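Local coordinates for protein acRAF (Thiomonas intermedia, PDB 4LOW) that acts as a RuBisCO assembly factor in the alpha-carboxysome and resembles pterin-4a-carbinolamine dehydratases, whose reaction it may or may not catalyse, at residues Ala38-Glu43 with Arg75-Arg80; Ala32-Leu37 with Thr56-Thr61. All coordinates share one frame; numbering follows the deposited sequence.

Interaction 1. Residues Ala38-Glu43 with Arg75-Arg80. With FMT (formic acid), chain F.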
loop_
_atom_site.group_PDB
_atom_site.type_symbol
_atom_site.label_atom_id
_atom_site.label_comp_id
_atom_site.label_asym_id
_atom_site.label_seq_id
_atom_site.Cartn_x
_atom_site.Cartn_y
_atom_site.Cartn_z
ATOM N N ALA A 38 -4.776 7.626 4.239
ATOM C CA ALA A 38 -5.792 6.857 4.933
ATOM C C ALA A 38 -6.830 7.820 5.521
ATOM O O ALA A 38 -8.043 7.573 5.366
ATOM C CB ALA A 38 -5.137 6.058 6.034
ATOM N N ALA A 39 -6.396 8.938 6.135
ATOM C CA ALA A 39 -7.335 9.898 6.696
ATOM C C ALA A 39 -8.247 10.473 5.618
ATOM O O ALA A 39 -9.458 10.620 5.849
ATOM C CB ALA A 39 -6.577 11.016 7.430
ATOM N N LEU A 40 -7.700 10.763 4.442
ATOM C CA LEU A 40 -8.484 11.286 3.329
ATOM C C LEU A 40 -9.566 10.300 2.873
ATOM O O LEU A 40 -10.707 10.712 2.621
ATOM C CB LEU A 40 -7.546 11.611 2.167
ATOM C CG LEU A 40 -8.273 12.048 0.886
ATOM C CD1 LEU A 40 -9.017 13.376 1.095
ATOM C CD2 LEU A 40 -7.305 12.177 -0.218
ATOM N N SER A 41 -9.235 9.034 2.743
ATOM C CA SER A 41 -10.172 8.004 2.311
ATOM C C SER A 41 -11.305 7.864 3.266
ATOM O O SER A 41 -12.471 7.688 2.860
ATOM C CB SER A 41 -9.449 6.666 2.166
ATOM O OG SER A 41 -8.957 6.565 0.848
ATOM N N GLU A 42 -11.005 7.969 4.553
ATOM C CA GLU A 42 -12.039 7.862 5.581
ATOM C C GLU A 42 -12.925 9.112 5.566
ATOM O O GLU A 42 -14.150 8.989 5.704
ATOM C CB GLU A 42 -11.388 7.678 6.952
ATOM C CG GLU A 42 -10.670 6.346 7.088
ATOM C CD GLU A 42 -9.489 6.337 8.036
ATOM O OE1 GLU A 42 -9.309 7.332 8.778
ATOM O OE2 GLU A 42 -8.724 5.342 8.011
ATOM N N GLU A 43 -12.323 10.302 5.368
ATOM C CA GLU A 43 -13.040 11.579 5.309
ATOM C C GLU A 43 -14.071 11.601 4.193
ATOM O O GLU A 43 -15.186 12.114 4.362
ATOM C CB GLU A 43 -12.034 12.731 5.072
ATOM C CG GLU A 43 -12.640 14.117 5.270
ATOM C CD GLU A 43 -13.094 14.356 6.695
ATOM O OE1 GLU A 43 -12.522 13.718 7.615
ATOM O OE2 GLU A 43 -14.015 15.179 6.896
ATOM N N ARG A 75 -11.585 12.734 -10.014
ATOM C CA ARG A 75 -10.551 13.744 -10.222
ATOM C C ARG A 75 -10.384 14.629 -8.993
ATOM O O ARG A 75 -9.268 15.073 -8.712
ATOM C CB ARG A 75 -10.846 14.585 -11.469
ATOM C CG ARG A 75 -10.906 13.754 -12.731
ATOM C CD ARG A 75 -10.994 14.614 -13.981
ATOM N NE ARG A 75 -11.141 13.768 -15.167
ATOM C CZ ARG A 75 -10.141 13.141 -15.785
ATOM N NH1 ARG A 75 -8.893 13.265 -15.345
ATOM N NH2 ARG A 75 -10.381 12.386 -16.847
ATOM N N ALA A 76 -11.484 14.913 -8.265
ATOM C CA ALA A 76 -11.341 15.741 -7.051
ATOM C C ALA A 76 -10.575 14.981 -5.971
ATOM O O ALA A 76 -9.763 15.578 -5.254
ATOM C CB ALA A 76 -12.708 16.170 -6.537
ATOM N N PHE A 77 -10.784 13.653 -5.900
ATOM C CA PHE A 77 -10.026 12.838 -4.945
ATOM C C PHE A 77 -8.535 12.871 -5.289
ATOM O O PHE A 77 -7.687 13.133 -4.438
ATOM C CB PHE A 77 -10.564 11.390 -4.944
ATOM C CG PHE A 77 -9.926 10.530 -3.874
ATOM C CD1 PHE A 77 -8.757 9.833 -4.130
ATOM C CD2 PHE A 77 -10.484 10.451 -2.605
ATOM C CE1 PHE A 77 -8.147 9.056 -3.129
ATOM C CE2 PHE A 77 -9.892 9.652 -1.610
ATOM C CZ PHE A 77 -8.717 8.988 -1.870
ATOM N N ALA A 78 -8.236 12.706 -6.585
ATOM C CA ALA A 78 -6.874 12.777 -7.074
ATOM C C ALA A 78 -6.206 14.110 -6.709
ATOM O O ALA A 78 -5.061 14.136 -6.257
ATOM C CB ALA A 78 -6.853 12.547 -8.576
ATOM N N ALA A 79 -6.920 15.232 -6.862
ATOM C CA ALA A 79 -6.350 16.523 -6.528
ATOM C C ALA A 79 -6.116 16.665 -5.015
ATOM O O ALA A 79 -5.157 17.296 -4.605
ATOM C CB ALA A 79 -7.279 17.636 -7.014
ATOM N N ARG A 80 -6.977 16.108 -4.186
ATOM C CA ARG A 80 -6.702 16.191 -2.749
ATOM C C ARG A 80 -5.477 15.321 -2.403
ATOM O O ARG A 80 -4.644 15.751 -1.581
ATOM C CB ARG A 80 -7.926 15.839 -1.921
ATOM C CG ARG A 80 -8.982 16.951 -1.948
ATOM C CD ARG A 80 -10.333 16.428 -1.561
ATOM N NE ARG A 80 -10.487 16.324 -0.118
ATOM C CZ ARG A 80 -11.653 16.111 0.480
ATOM N NH1 ARG A 80 -12.767 16.006 -0.238
ATOM N NH2 ARG A 80 -11.718 16.016 1.796
HETATM C C FMT F . -7.012 15.083 -11.689
HETATM O O1 FMT F . -7.313 15.879 -10.774
HETATM O O2 FMT F . -7.650 15.279 -12.893
#
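Leu40 and Phe77 both carry CG anti to the backbone N (chi1 175° and -174°), which sends the isobutyl group from one helix and the benzyl ring from the other into the gap between them. Leu40 CD2 lies over one face of the Phe77 ring, offset toward the rim and 4.1 Å from its centroid, a CH-pi contact. Beside it, Leu40 CG rests 3.8 Å from Phe77 CE2. The second methyl of Leu40 turns to the other neighbour: in the one Arg80 conformer described, of two, CD1 sits 3.5 Å from Arg80 NE and meets the guanidinium obliquely, while CB of Arg80 packs on both methyls. Leu40 also reaches Val81 and Leu84, so it is held on the flank of helix 72-84. At the edge of the Phe77 ring, near its plane, Ser41 OG stands 3.6 Å from Phe77 CZ; this hydroxyl is satisfied by a hydrogen bond with the carbonyl of Gln46. Farther out, in the conformers described, the opposite charges of Glu43 OE2 and Arg80 NH2 stay 5.7 Å apart, not in contact. At the start of 75-80, Arg75 NH1 makes a weak hydrogen bond to O2 of a bound formic acid molecule, probably from the crystallisation liquor, and NH2 forms a salt bridge with Glu11. No hydrogen bond joins segments 38-43 and 75-80, which run roughly antiparallel, their axes 11.3 Å apart at closest approach. Their union therefore rests on apolar packing around Leu40, any charge attraction being doubtful.

Interaction 2. Residues Ala32-Leu37 with Thr56-Thr61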
loop_
_atom_site.group_PDB
_atom_site.type_symbol
_atom_site.label_atom_id
_atom_site.label_comp_id
_atom_site.label_asym_id
_atom_site.label_seq_id
_atom_site.Cartn_x
_atom_site.Cartn_y
_atom_site.Cartn_z
ATOM N N ALA A 32 4.277 9.594 6.293
ATOM C CA ALA A 32 3.349 10.695 6.595
ATOM C C ALA A 32 2.328 10.787 5.478
ATOM O O ALA A 32 1.147 10.963 5.749
ATOM C CB ALA A 32 4.116 11.991 6.728
ATOM N N PHE A 33 2.753 10.629 4.234
ATOM C CA PHE A 33 1.805 10.675 3.111
ATOM C C PHE A 33 0.804 9.502 3.198
ATOM O O PHE A 33 -0.394 9.690 3.017
ATOM C CB PHE A 33 2.597 10.653 1.811
ATOM C CG PHE A 33 1.734 10.564 0.592
ATOM C CD1 PHE A 33 1.018 11.672 0.139
ATOM C CD2 PHE A 33 1.724 9.422 -0.169
ATOM C CE1 PHE A 33 0.300 11.631 -1.055
ATOM C CE2 PHE A 33 1.017 9.388 -1.378
ATOM C CZ PHE A 33 0.317 10.502 -1.811
ATOM N N LEU A 34 1.304 8.282 3.483
ATOM C CA LEU A 34 0.408 7.133 3.615
ATOM C C LEU A 34 -0.616 7.312 4.739
ATOM O O LEU A 34 -1.805 6.980 4.578
ATOM C CB LEU A 34 1.160 5.807 3.781
ATOM C CG LEU A 34 1.935 5.356 2.553
ATOM C CD1 LEU A 34 2.964 4.310 2.952
ATOM C CD2 LEU A 34 0.985 4.700 1.519
ATOM N N ASP A 35 -0.166 7.820 5.898
ATOM C CA ASP A 35 -1.119 8.058 6.980
ATOM C C ASP A 35 -2.147 9.137 6.607
ATOM O O ASP A 35 -3.342 9.007 6.929
ATOM C CB ASP A 35 -0.357 8.438 8.240
ATOM C CG ASP A 35 0.360 7.265 8.871
ATOM O OD1 ASP A 35 -0.256 6.183 8.992
ATOM O OD2 ASP A 35 1.475 7.469 9.395
ATOM N N ALA A 36 -1.702 10.185 5.884
ATOM C CA ALA A 36 -2.634 11.236 5.461
ATOM C C ALA A 36 -3.627 10.706 4.395
ATOM O O ALA A 36 -4.822 11.044 4.389
ATOM C CB ALA A 36 -1.877 12.438 4.915
ATOM N N LEU A 37 -3.182 9.804 3.544
ATOM C CA LEU A 37 -4.021 9.209 2.522
ATOM C C LEU A 37 -5.099 8.371 3.189
ATOM O O LEU A 37 -6.275 8.420 2.735
ATOM C CB LEU A 37 -3.103 8.411 1.562
ATOM C CG LEU A 37 -3.734 7.618 0.420
ATOM C CD1 LEU A 37 -4.510 8.526 -0.572
ATOM C CD2 LEU A 37 -2.686 6.863 -0.363
ATOM N N THR A 56 10.036 4.407 -0.235
ATOM C CA THR A 56 10.269 5.753 -0.799
ATOM C C THR A 56 9.304 6.096 -1.919
ATOM O O THR A 56 9.473 7.124 -2.581
ATOM C CB THR A 56 11.722 5.936 -1.269
ATOM O OG1 THR A 56 11.983 4.975 -2.288
ATOM C CG2 THR A 56 12.725 5.806 -0.143
ATOM N N TYR A 57 8.215 5.331 -2.092
ATOM C CA TYR A 57 7.301 5.637 -3.174
ATOM C C TYR A 57 5.949 5.022 -2.909
ATOM O O TYR A 57 5.844 4.012 -2.167
ATOM C CB TYR A 57 7.846 5.145 -4.562
ATOM C CG TYR A 57 8.248 3.701 -4.571
ATOM C CD1 TYR A 57 7.296 2.697 -4.735
ATOM C CD2 TYR A 57 9.565 3.318 -4.315
ATOM C CE1 TYR A 57 7.646 1.354 -4.673
ATOM C CE2 TYR A 57 9.922 1.968 -4.242
ATOM C CZ TYR A 57 8.949 0.999 -4.413
ATOM O OH TYR A 57 9.348 -0.319 -4.357
ATOM N N VAL A 58 4.931 5.595 -3.535
ATOM C CA VAL A 58 3.557 5.126 -3.393
ATOM C C VAL A 58 2.892 5.263 -4.749
ATOM O O VAL A 58 2.888 6.358 -5.333
ATOM C CB VAL A 58 2.780 5.989 -2.359
ATOM C CG1 VAL A 58 1.333 5.493 -2.244
ATOM C CG2 VAL A 58 3.460 5.999 -0.998
ATOM N N ASN A 59 2.337 4.173 -5.264
ATOM C CA ASN A 59 1.636 4.142 -6.533
ATOM C C ASN A 59 0.145 4.010 -6.263
ATOM O O ASN A 59 -0.269 3.067 -5.574
ATOM C CB ASN A 59 2.077 2.911 -7.307
ATOM C CG ASN A 59 3.561 2.885 -7.580
ATOM O OD1 ASN A 59 4.098 3.691 -8.352
ATOM N ND2 ASN A 59 4.257 1.903 -6.993
ATOM N N ILE A 60 -0.671 4.930 -6.758
ATOM C CA ILE A 60 -2.095 4.908 -6.467
ATOM C C ILE A 60 -2.903 4.732 -7.731
ATOM O O ILE A 60 -2.644 5.378 -8.746
ATOM C CB ILE A 60 -2.460 6.241 -5.794
ATOM C CG1 ILE A 60 -1.608 6.433 -4.526
ATOM C CG2 ILE A 60 -3.977 6.292 -5.473
ATOM C CD1 ILE A 60 -1.757 7.763 -3.878
ATOM N N THR A 61 -3.918 3.861 -7.662
ATOM C CA THR A 61 -4.816 3.608 -8.771
ATOM C C THR A 61 -6.224 3.941 -8.346
ATOM O O THR A 61 -6.687 3.409 -7.333
ATOM C CB THR A 61 -4.746 2.123 -9.165
ATOM O OG1 THR A 61 -3.397 1.819 -9.474
ATOM C CG2 THR A 61 -5.601 1.818 -10.374
#
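Phe33 and Leu37, one helical turn apart, are tied by the shortest polar bond here, Leu37 N to Phe33 O at 2.8 Å, a helical bond that belongs to the turn on which both side chains face the strand. Phe33 brings its ring to Val58 edge-on: CG2 of Val58 lies in the ring plane, 3.9 Å from Phe33 CD2, and the neighbouring CE2 touches Val58 CB and CG1. The far end of the ring meets the next inward residue of the strand, with Phe33 CZ 4.0 Å from Ile60 CD1. Ile60 has CG1 anti to its carbonyl carbon (chi1 -57°), and chi2 of 173° extends the chain, carrying CD1 out toward the helix. There Ile60 CD1 lies 3.7 Å from Leu37 CD2, the two side chains meeting tip to tip. Leu34 reaches Val58 obliquely, Leu34 CD2 lying 3.8 Å from Val58 CG2 and close to CG1 as well, so Val58 is gripped by Phe33 and Leu34 together. An alanine in place of Phe33 would probably open a gap beside Val58 and Ile60, leaving the Ile60 CD1 methyl with Leu37 alone among these helix residues and taking from the rings of Phe22 and Phe24 their contact with the Phe33 ring. The contact is wholly apolar and buried. Tyr57 and Asn59 point to the other face of the sheet, where both engage Arg21. Segment 32-37 of helix 27-44 thus lies over strand segment 57-61, the two inclined 31°, with Ile51 of strand 50-53 against Leu34, Leu37 and Val58, Phe22 of strand 17-23 against Phe33 and Ile60, and Val81 of helix 72-84 against Phe33, Leu37 and Ile60.

Overall arrangement
Interactions 1 and 2 take consecutive parts of helix 27-44, the earlier one, 32-37, meeting strand 57-63 and the later one, 38-43, meeting helix 72-84; their centres are about 11 Å apart. Along the chain the order is 32-37, 38-43, 56-61, 75-80, so the two pairings alternate, and the strand and the second helix follow each other. One helix is thereby fixed both to the antiparallel four-stranded sheet and to its companion helix. Val81, on helix 72-84, touches residues of both interactions and joins them into one continuous apolar core, consistent with the dehydratase-like fold in which the helices pack against a sheet.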